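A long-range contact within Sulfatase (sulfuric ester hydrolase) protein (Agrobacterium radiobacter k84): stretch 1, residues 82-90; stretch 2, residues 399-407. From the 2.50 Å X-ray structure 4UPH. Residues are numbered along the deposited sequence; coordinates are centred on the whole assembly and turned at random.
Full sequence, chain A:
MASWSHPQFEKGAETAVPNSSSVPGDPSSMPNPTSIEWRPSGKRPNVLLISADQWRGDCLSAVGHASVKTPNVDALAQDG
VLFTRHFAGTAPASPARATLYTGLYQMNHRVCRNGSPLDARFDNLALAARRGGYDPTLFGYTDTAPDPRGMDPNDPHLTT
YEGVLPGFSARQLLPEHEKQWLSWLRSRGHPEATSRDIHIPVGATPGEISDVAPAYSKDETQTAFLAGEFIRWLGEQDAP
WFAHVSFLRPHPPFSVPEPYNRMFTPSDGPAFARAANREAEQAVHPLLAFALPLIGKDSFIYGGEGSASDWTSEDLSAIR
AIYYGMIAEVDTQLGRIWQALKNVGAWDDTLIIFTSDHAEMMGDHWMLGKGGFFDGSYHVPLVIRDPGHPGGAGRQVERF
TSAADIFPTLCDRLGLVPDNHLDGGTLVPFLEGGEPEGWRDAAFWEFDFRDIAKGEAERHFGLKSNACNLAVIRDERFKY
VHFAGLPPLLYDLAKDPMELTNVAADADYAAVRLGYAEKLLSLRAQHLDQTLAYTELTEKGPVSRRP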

ATOM      1  N   LEU A  82      23.574 -20.260  -8.099  1.00 46.40           N
ATOM      2  CA  LEU A  82      22.881 -20.692  -6.892  1.00 44.73           C
ATOM      3  C   LEU A  82      22.785 -19.493  -5.964  1.00 45.65           C
ATOM      4  O   LEU A  82      23.766 -18.774  -5.776  1.00 45.24           O
ATOM      5  CB  LEU A  82      23.600 -21.873  -6.217  1.00 45.02           C
ATOM      6  CG  LEU A  82      22.859 -22.516  -5.037  1.00 49.86           C
ATOM      7  CD1 LEU A  82      23.128 -24.014  -4.967  1.00 50.25           C
ATOM      8  CD2 LEU A  82      23.238 -21.883  -3.744  1.00 52.07           C
ATOM      9  N   PHE A  83      21.588 -19.259  -5.410  1.00 41.17           N
ATOM     10  CA  PHE A  83      21.297 -18.132  -4.521  1.00 39.05           C
ATOM     11  C   PHE A  83      21.149 -18.654  -3.090  1.00 45.47           C
ATOM     12  O   PHE A  83      20.219 -19.416  -2.783  1.00 42.95           O
ATOM     13  CB  PHE A  83      20.082 -17.343  -5.035  1.00 39.08           C
ATOM     14  CG  PHE A  83      20.300 -16.703  -6.405  1.00 38.23           C
ATOM     15  CD1 PHE A  83      20.163 -17.449  -7.574  1.00 38.02           C
ATOM     16  CD2 PHE A  83      20.604 -15.345  -6.521  1.00 37.81           C
ATOM     17  CE1 PHE A  83      20.340 -16.850  -8.835  1.00 37.84           C
ATOM     18  CE2 PHE A  83      20.796 -14.750  -7.782  1.00 38.92           C
ATOM     19  CZ  PHE A  83      20.664 -15.504  -8.929  1.00 36.27           C
ATOM     20  N   THR A  84      22.136 -18.286  -2.235  1.00 44.74           N
ATOM     21  CA  THR A  84      22.314 -18.772  -0.854  1.00 45.21           C
ATOM     22  C   THR A  84      21.473 -18.072   0.206  1.00 48.87           C
ATOM     23  O   THR A  84      21.276 -18.652   1.277  1.00 47.98           O
ATOM     24  CB  THR A  84      23.814 -18.750  -0.442  1.00 46.21           C
ATOM     25  OG1 THR A  84      24.260 -17.407  -0.330  1.00 48.66           O
ATOM     26  CG2 THR A  84      24.725 -19.538  -1.412  1.00 39.89           C
ATOM     27  N   ARG A  85      21.012 -16.836  -0.071  1.00 45.68           N
ATOM     28  CA  ARG A  85      20.196 -16.030   0.850  1.00 44.18           C
ATOM     29  C   ARG A  85      18.840 -15.678   0.172  1.00 45.28           C
ATOM     30  O   ARG A  85      18.476 -14.503   0.078  1.00 45.05           O
ATOM     31  CB  ARG A  85      20.971 -14.767   1.270  1.00 43.76           C
ATOM     32  CG  ARG A  85      22.329 -15.002   1.981  1.00 55.81           C
ATOM     33  CD  ARG A  85      22.233 -15.387   3.454  1.00 78.78           C
ATOM     34  NE  ARG A  85      22.177 -16.843   3.635  1.00101.27           N
ATOM     35  CZ  ARG A  85      21.844 -17.459   4.767  1.00121.43           C
ATOM     36  NH1 ARG A  85      21.509 -16.752   5.841  1.00113.71           N
ATOM     37  NH2 ARG A  85      21.818 -18.785   4.827  1.00109.36           N
ATOM     38  N   HIS A  86      18.120 -16.712  -0.331  1.00 38.28           N
ATOM     39  CA  HIS A  86      16.840 -16.541  -1.028  1.00 36.96           C
ATOM     40  C   HIS A  86      15.672 -16.725  -0.102  1.00 40.65           C
ATOM     41  O   HIS A  86      15.531 -17.779   0.519  1.00 39.68           O
ATOM     42  CB  HIS A  86      16.707 -17.460  -2.265  1.00 36.19           C
ATOM     43  CG  HIS A  86      15.570 -17.085  -3.190  1.00 37.81           C
ATOM     44  ND1 HIS A  86      15.541 -15.850  -3.859  1.00 38.07           N
ATOM     45  CD2 HIS A  86      14.479 -17.799  -3.557  1.00 36.91           C
ATOM     46  CE1 HIS A  86      14.435 -15.859  -4.574  1.00 35.53           C
ATOM     47  NE2 HIS A  86      13.766 -17.006  -4.428  1.00 35.92           N
ATOM     48  N   PHE A  87      14.806 -15.689  -0.037  1.00 36.99           N
ATOM     49  CA  PHE A  87      13.640 -15.713   0.842  1.00 35.81           C
ATOM     50  C   PHE A  87      12.312 -15.586   0.122  1.00 41.37           C
ATOM     51  O   PHE A  87      12.158 -14.802  -0.817  1.00 40.45           O
ATOM     52  CB  PHE A  87      13.769 -14.641   1.937  1.00 36.82           C
ATOM     53  CG  PHE A  87      14.856 -14.956   2.940  1.00 37.80           C
ATOM     54  CD1 PHE A  87      16.172 -14.572   2.709  1.00 40.88           C
ATOM     55  CD2 PHE A  87      14.572 -15.673   4.098  1.00 38.91           C
ATOM     56  CE1 PHE A  87      17.181 -14.876   3.632  1.00 40.67           C
ATOM     57  CE2 PHE A  87      15.583 -15.998   5.005  1.00 41.34           C
ATOM     58  CZ  PHE A  87      16.882 -15.602   4.763  1.00 39.32           C
ATOM     59  N   ALA A  88      11.321 -16.346   0.611  1.00 39.79           N
ATOM     60  CA  ALA A  88       9.923 -16.290   0.174  1.00 37.04           C
ATOM     61  C   ALA A  88       9.408 -14.874   0.513  1.00 36.65           C
ATOM     62  O   ALA A  88       9.945 -14.220   1.411  1.00 33.33           O
ATOM     63  CB  ALA A  88       9.114 -17.323   0.935  1.00 37.50           C
ATOM     64  N   GLY A  89       8.411 -14.398  -0.227  1.00 34.33           N
ATOM     65  CA  GLY A  89       7.840 -13.086   0.069  1.00 34.07           C
ATOM     66  C   GLY A  89       6.941 -13.135   1.295  1.00 37.89           C
ATOM     67  O   GLY A  89       6.758 -12.129   1.980  1.00 38.72           O
ATOM     68  N   THR A  90       6.387 -14.327   1.584  1.00 34.07           N
ATOM     69  CA  THR A  90       5.430 -14.604   2.664  1.00 34.99           C
ATOM     70  C   THR A  90       5.094 -16.118   2.696  1.00 39.79           C
ATOM     71  O   THR A  90       5.739 -16.904   1.996  1.00 39.31           O
ATOM     72  CB  THR A  90       4.177 -13.668   2.541  1.00 37.37           C
ATOM     73  OG1 THR A  90       3.263 -13.910   3.608  1.00 39.32           O
ATOM     74  CG2 THR A  90       3.479 -13.750   1.203  1.00 30.70           C
ATOM     75  N   ARG A 399      24.168 -12.141  -1.849  1.00 41.55           N
ATOM     76  CA  ARG A 399      23.292 -10.987  -1.569  1.00 41.64           C
ATOM     77  C   ARG A 399      21.861 -11.545  -1.285  1.00 42.56           C
ATOM     78  O   ARG A 399      21.552 -12.662  -1.744  1.00 40.58           O
ATOM     79  CB  ARG A 399      23.228  -9.969  -2.745  1.00 40.03           C
ATOM     80  CG  ARG A 399      24.587  -9.468  -3.236  1.00 45.78           C
ATOM     81  CD  ARG A 399      25.357  -8.663  -2.199  1.00 44.42           C
ATOM     82  NE  ARG A 399      24.575  -7.529  -1.717  1.00 58.64           N
ATOM     83  CZ  ARG A 399      24.471  -6.366  -2.361  1.00 71.64           C
ATOM     84  NH1 ARG A 399      25.112  -6.155  -3.500  1.00 52.23           N
ATOM     85  NH2 ARG A 399      23.712  -5.392  -1.844  1.00 51.99           N
ATOM     86  N   PHE A 400      20.995 -10.757  -0.578  1.00 37.91           N
ATOM     87  CA  PHE A 400      19.599 -11.149  -0.258  1.00 36.23           C
ATOM     88  C   PHE A 400      18.696 -11.040  -1.441  1.00 38.97           C
ATOM     89  O   PHE A 400      18.530  -9.969  -2.025  1.00 39.53           O
ATOM     90  CB  PHE A 400      19.023 -10.373   0.946  1.00 37.29           C
ATOM     91  CG  PHE A 400      19.731 -10.667   2.256  1.00 37.26           C
ATOM     92  CD1 PHE A 400      19.412 -11.797   2.998  1.00 37.67           C
ATOM     93  CD2 PHE A 400      20.712  -9.802   2.747  1.00 37.83           C
ATOM     94  CE1 PHE A 400      20.053 -12.060   4.210  1.00 38.79           C
ATOM     95  CE2 PHE A 400      21.360 -10.068   3.963  1.00 39.37           C
ATOM     96  CZ  PHE A 400      21.039 -11.207   4.678  1.00 37.48           C
ATOM     97  N   THR A 401      18.097 -12.163  -1.809  1.00 36.43           N
ATOM     98  CA  THR A 401      17.179 -12.229  -2.938  1.00 35.75           C
ATOM     99  C   THR A 401      15.801 -12.630  -2.440  1.00 40.54           C
ATOM    100  O   THR A 401      15.670 -13.265  -1.378  1.00 41.56           O
ATOM    101  CB  THR A 401      17.738 -13.097  -4.096  1.00 40.40           C
ATOM    102  OG1 THR A 401      17.938 -14.436  -3.647  1.00 37.35           O
ATOM    103  CG2 THR A 401      19.047 -12.535  -4.676  1.00 35.58           C
ATOM    104  N   SER A 402      14.761 -12.243  -3.208  1.00 35.37           N
ATOM    105  CA  SER A 402      13.371 -12.484  -2.848  1.00 34.76           C
ATOM    106  C   SER A 402      12.636 -13.261  -3.935  1.00 37.02           C
ATOM    107  O   SER A 402      13.018 -13.192  -5.101  1.00 37.38           O
ATOM    108  CB  SER A 402      12.672 -11.142  -2.592  1.00 37.41           C
ATOM    109  OG  SER A 402      11.293 -11.314  -2.311  1.00 43.66           O
ATOM    110  N   ALA A 403      11.528 -13.923  -3.579  1.00 32.90           N
ATOM    111  CA  ALA A 403      10.682 -14.601  -4.553  1.00 32.36           C
ATOM    112  C   ALA A 403      10.061 -13.544  -5.483  1.00 37.92           C
ATOM    113  O   ALA A 403       9.720 -13.850  -6.623  1.00 38.54           O
ATOM    114  CB  ALA A 403       9.608 -15.388  -3.843  1.00 32.25           C
ATOM    115  N   ALA A 404       9.981 -12.288  -4.995  1.00 34.87           N
ATOM    116  CA  ALA A 404       9.516 -11.079  -5.693  1.00 34.63           C
ATOM    117  C   ALA A 404      10.408 -10.683  -6.883  1.00 38.29           C
ATOM    118  O   ALA A 404      10.023  -9.827  -7.674  1.00 36.38           O
ATOM    119  CB  ALA A 404       9.442  -9.911  -4.704  1.00 35.15           C
ATOM    120  N   ASP A 405      11.624 -11.242  -6.956  1.00 36.88           N
ATOM    121  CA  ASP A 405      12.639 -10.952  -7.974  1.00 36.78           C
ATOM    122  C   ASP A 405      12.499 -11.778  -9.232  1.00 38.25           C
ATOM    123  O   ASP A 405      13.052 -11.379 -10.252  1.00 35.82           O
ATOM    124  CB  ASP A 405      14.051 -11.162  -7.390  1.00 38.40           C
ATOM    125  CG  ASP A 405      14.412 -10.260  -6.222  1.00 42.02           C
ATOM    126  OD1 ASP A 405      13.900  -9.102  -6.168  1.00 42.27           O
ATOM    127  OD2 ASP A 405      15.239 -10.676  -5.394  1.00 40.02           O
ATOM    128  N   ILE A 406      11.786 -12.925  -9.161  1.00 36.44           N
ATOM    129  CA  ILE A 406      11.615 -13.846 -10.286  1.00 37.17           C
ATOM    130  C   ILE A 406      10.915 -13.208 -11.482  1.00 43.20           C
ATOM    131  O   ILE A 406      11.426 -13.309 -12.605  1.00 44.72           O
ATOM    132  CB  ILE A 406      10.937 -15.164  -9.841  1.00 40.71           C
ATOM    133  CG1 ILE A 406      11.672 -15.803  -8.607  1.00 41.54           C
ATOM    134  CG2 ILE A 406      10.788 -16.162 -11.020  1.00 40.71           C
ATOM    135  CD1 ILE A 406      13.203 -16.052  -8.699  1.00 40.31           C
ATOM    136  N   PHE A 407       9.745 -12.573 -11.263  1.00 38.86           N
ATOM    137  CA  PHE A 407       8.983 -11.951 -12.357  1.00 36.90           C
ATOM    138  C   PHE A 407       9.800 -10.818 -12.968  1.00 38.80           C
ATOM    139  O   PHE A 407      10.005 -10.898 -14.161  1.00 38.36           O
ATOM    140  CB  PHE A 407       7.530 -11.561 -11.931  1.00 37.83           C
ATOM    141  CG  PHE A 407       6.673 -10.897 -12.992  1.00 38.27           C
ATOM    142  CD1 PHE A 407       6.723 -11.319 -14.323  1.00 40.60           C
ATOM    143  CD2 PHE A 407       5.784  -9.886 -12.658  1.00 39.19           C
ATOM    144  CE1 PHE A 407       5.935 -10.704 -15.300  1.00 41.60           C
ATOM    145  CE2 PHE A 407       4.979  -9.282 -13.635  1.00 42.26           C
ATOM    146  CZ  PHE A 407       5.066  -9.683 -14.951  1.00 40.57           C
TER
HETATM  147  O   HOH W   1      20.685 -15.230  -2.356  1.00 32.74           O
HETATM  148  O   HOH W   2      11.121 -11.839   0.332  1.00 38.81           O

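What holds the two backbones together? They run parallel, and three hydrogen bonds zip them in the staggered pattern of parallel strands: T401 N gives to R85 O (3.0 Å), F87 N gives to T401 O (2.9 Å), and A403 N gives to F87 O (3.0 Å). The last is more bent, at 135°, where stretch 2 leaves its strand for a 3-10 segment.

Which side chains add polar bonds? H86 and T401 pair on the same face of the sheet, and H86 ND1 lies 2.8 Å from T401 OG1, a hydrogen bond that either partner could donate. T401 OG1 meets the imidazole at its edge, near the ring plane, where the nitrogen's lone pair or N-H points.

Where does water help? Water 1 accepts from R85 N, donates to R399 O and also bonds T401 OG1, bridging the stretches near the start of the pairing. Water 2 links A88 O to S402 OG.

What fills the space around these bonds? The T401 methyl packs on the F83 ring, with CG2 3.7 Å from F83 CD2. On the other face from H86 and T401, F87 CE1 approaches F400 CD1 at 3.9 Å, meeting the F400 ring at its edge. Farther along, the small A403 side chain sits against the backbone of G89, CB to N 3.9 Å.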